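Local coordinates for protein Exo-poly-alpha-D-galacturonosidase (Thermotoga maritima, PDB 3JUR) that probably hydrolyses the glycosidic bonds of polygalacturonate in pectin, as a heat-active exopolygalacturonase of glycoside hydrolase family 28, at residues S262-S267 with G298-S303. Residues are numbered along the deposited sequence; the frame is centred on the assembly and turned at random.
Sequences SVVIKS and GLVIGS
With CG anti to the carbonyl carbon, the Lys266 side chain is extended through chi2 and chi3 and bends at chi4 (-74°), which brings NZ 3.0 Å from Gly302 O. The ammonium sits above that carbonyl plane rather than on a lone pair, and its stronger partner is Glu304, with which it forms a salt bridge. An alanine here would remove the ammonium, and with it probably the salt bridge to Glu304 and the bond to Gly302 O.

Ile265 and Ile301 share a first torsion but differ in the second, CD1 being extended in Ile265 and folded in Ile301; the side chains run alongside each other in the same direction, and the two CD1 methyls meet at 3.7 Å. On the same face, Val263 and Leu299 meet at a slant, CG1 against CD1. The other face pairs Val264 with Val300, CG1 of Val264 lying 3.7 Å from Val300 CB.

The backbone bonds establish parallel pairing: Val300 N to Val263 O and Ile265 N to Val300 O are both 2.8 Å, and Gly302 N reaches Ile265 O almost straight (178°). Val263 N to Gly298 O is weak. At the backbone angles of Gly302 a CB would be jammed against Ile301 O, which calls for glycine, and a cis peptide follows it.

These are neighbouring rungs of the right-handed parallel beta-helix characteristic of family 28. Val263, Ile265, Leu299 and Ile301 pack inward on strands 280-291 and 309-320, while strand 327-329 continues the sheet beyond 299-301.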
ATOM      1  N   SER D 262     -29.101   5.947 -14.264  1.00 25.64           N
ATOM      2  CA  SER D 262     -30.000   4.934 -13.697  1.00 25.58           C
ATOM      3  C   SER D 262     -31.005   5.531 -12.706  1.00 25.26           C
ATOM      4  O   SER D 262     -32.217   5.465 -12.926  1.00 25.51           O
ATOM      5  CB  SER D 262     -29.210   3.790 -13.062  1.00 25.68           C
ATOM      6  OG  SER D 262     -28.527   3.038 -14.047  1.00 26.19           O
ATOM      7  N   VAL D 263     -30.504   6.097 -11.613  1.00 24.72           N
ATOM      8  CA  VAL D 263     -31.341   6.841 -10.679  1.00 24.61           C
ATOM      9  C   VAL D 263     -30.828   8.282 -10.679  1.00 24.43           C
ATOM     10  O   VAL D 263     -29.677   8.534 -10.310  1.00 24.12           O
ATOM     11  CB  VAL D 263     -31.294   6.232  -9.260  1.00 24.62           C
ATOM     12  CG1 VAL D 263     -32.107   7.080  -8.267  1.00 24.86           C
ATOM     13  CG2 VAL D 263     -31.799   4.802  -9.284  1.00 25.21           C
ATOM     14  N   VAL D 264     -31.688   9.209 -11.107  1.00 24.17           N
ATOM     15  CA  VAL D 264     -31.299  10.600 -11.352  1.00 24.45           C
ATOM     16  C   VAL D 264     -32.213  11.558 -10.630  1.00 24.09           C
ATOM     17  O   VAL D 264     -33.379  11.679 -10.984  1.00 23.87           O
ATOM     18  CB  VAL D 264     -31.452  11.005 -12.836  1.00 24.27           C
ATOM     19  CG1 VAL D 264     -30.298  11.883 -13.249  1.00 24.80           C
ATOM     20  CG2 VAL D 264     -31.622   9.796 -13.743  1.00 25.36           C
ATOM     21  N   ILE D 265     -31.674  12.289  -9.667  1.00 24.27           N
ATOM     22  CA  ILE D 265     -32.496  13.216  -8.907  1.00 24.48           C
ATOM     23  C   ILE D 265     -32.416  14.616  -9.511  1.00 24.88           C
ATOM     24  O   ILE D 265     -31.319  15.137  -9.763  1.00 25.18           O
ATOM     25  CB  ILE D 265     -32.131  13.192  -7.425  1.00 24.50           C
ATOM     26  CG1 ILE D 265     -32.281  11.761  -6.904  1.00 25.12           C
ATOM     27  CG2 ILE D 265     -33.044  14.124  -6.637  1.00 23.43           C
ATOM     28  CD1 ILE D 265     -31.410  11.447  -5.755  1.00 26.92           C
ATOM     29  N   LYS D 266     -33.592  15.199  -9.749  1.00 24.73           N
ATOM     30  CA  LYS D 266     -33.741  16.457 -10.487  1.00 25.05           C
ATOM     31  C   LYS D 266     -34.740  17.390  -9.802  1.00 25.26           C
ATOM     32  O   LYS D 266     -35.379  17.005  -8.816  1.00 25.98           O
ATOM     33  CB  LYS D 266     -34.174  16.176 -11.936  1.00 24.89           C
ATOM     34  CG  LYS D 266     -33.255  15.236 -12.709  1.00 24.36           C
ATOM     35  CD  LYS D 266     -33.779  14.990 -14.117  1.00 25.16           C
ATOM     36  CE  LYS D 266     -32.913  13.990 -14.878  1.00 24.98           C
ATOM     37  NZ  LYS D 266     -31.612  14.565 -15.318  1.00 26.16           N
ATOM     38  N   SER D 267     -34.859  18.618 -10.308  1.00 25.44           N
ATOM     39  CA  SER D 267     -35.786  19.623  -9.759  1.00 25.27           C
ATOM     40  C   SER D 267     -35.989  20.830 -10.686  1.00 25.25           C
ATOM     41  O   SER D 267     -36.132  21.974 -10.227  1.00 25.17           O
ATOM     42  CB  SER D 267     -35.341  20.091  -8.364  1.00 25.31           C
ATOM     43  OG  SER D 267     -34.054  20.674  -8.403  1.00 25.12           O
ATOM     44  N   GLY D 298     -24.763   5.472 -11.659  1.00 24.91           N
ATOM     45  CA  GLY D 298     -25.548   4.676 -10.721  1.00 24.66           C
ATOM     46  C   GLY D 298     -26.486   5.553  -9.912  1.00 24.68           C
ATOM     47  O   GLY D 298     -27.707   5.365  -9.940  1.00 24.14           O
ATOM     48  N   LEU D 299     -25.901   6.494  -9.173  1.00 24.56           N
ATOM     49  CA  LEU D 299     -26.650   7.541  -8.489  1.00 24.48           C
ATOM     50  C   LEU D 299     -26.227   8.888  -9.045  1.00 24.47           C
ATOM     51  O   LEU D 299     -25.057   9.275  -8.938  1.00 24.60           O
ATOM     52  CB  LEU D 299     -26.433   7.519  -6.973  1.00 24.46           C
ATOM     53  CG  LEU D 299     -27.376   8.547  -6.316  1.00 25.34           C
ATOM     54  CD1 LEU D 299     -28.794   7.966  -6.079  1.00 25.95           C
ATOM     55  CD2 LEU D 299     -26.811   9.144  -5.065  1.00 25.14           C
ATOM     56  N   VAL D 300     -27.186   9.606  -9.625  1.00 24.20           N
ATOM     57  CA  VAL D 300     -26.897  10.841 -10.333  1.00 23.84           C
ATOM     58  C   VAL D 300     -27.723  11.999  -9.771  1.00 24.25           C
ATOM     59  O   VAL D 300     -28.899  11.828  -9.431  1.00 24.70           O
ATOM     60  CB  VAL D 300     -27.124  10.668 -11.856  1.00 23.53           C
ATOM     61  CG1 VAL D 300     -26.675  11.904 -12.642  1.00 22.56           C
ATOM     62  CG2 VAL D 300     -26.376   9.457 -12.360  1.00 24.20           C
ATOM     63  N   ILE D 301     -27.092  13.163  -9.631  1.00 24.16           N
ATOM     64  CA  ILE D 301     -27.819  14.389  -9.296  1.00 24.16           C
ATOM     65  C   ILE D 301     -27.639  15.373 -10.460  1.00 24.17           C
ATOM     66  O   ILE D 301     -26.511  15.594 -10.917  1.00 24.18           O
ATOM     67  CB  ILE D 301     -27.346  15.053  -7.952  1.00 24.10           C
ATOM     68  CG1 ILE D 301     -27.056  14.033  -6.832  1.00 23.90           C
ATOM     69  CG2 ILE D 301     -28.354  16.108  -7.495  1.00 23.40           C
ATOM     70  CD1 ILE D 301     -28.260  13.272  -6.301  1.00 23.41           C
ATOM     71  N   GLY D 302     -28.748  15.935 -10.949  1.00 24.05           N
ATOM     72  CA  GLY D 302     -28.717  16.916 -12.040  1.00 23.37           C
ATOM     73  C   GLY D 302     -28.912  16.316 -13.426  1.00 23.32           C
ATOM     74  O   GLY D 302     -29.228  15.132 -13.548  1.00 23.95           O
ATOM     75  N   SER D 303     -28.705  17.101 -14.484  1.00 22.83           N
ATOM     76  CA  SER D 303     -28.215  18.484 -14.403  1.00 22.51           C
ATOM     77  C   SER D 303     -29.326  19.487 -14.105  1.00 22.64           C
ATOM     78  O   SER D 303     -29.061  20.646 -13.786  1.00 22.31           O
ATOM     79  CB  SER D 303     -27.547  18.876 -15.715  1.00 22.10           C
ATOM     80  OG  SER D 303     -28.524  19.111 -16.722  1.00 22.70           O
TER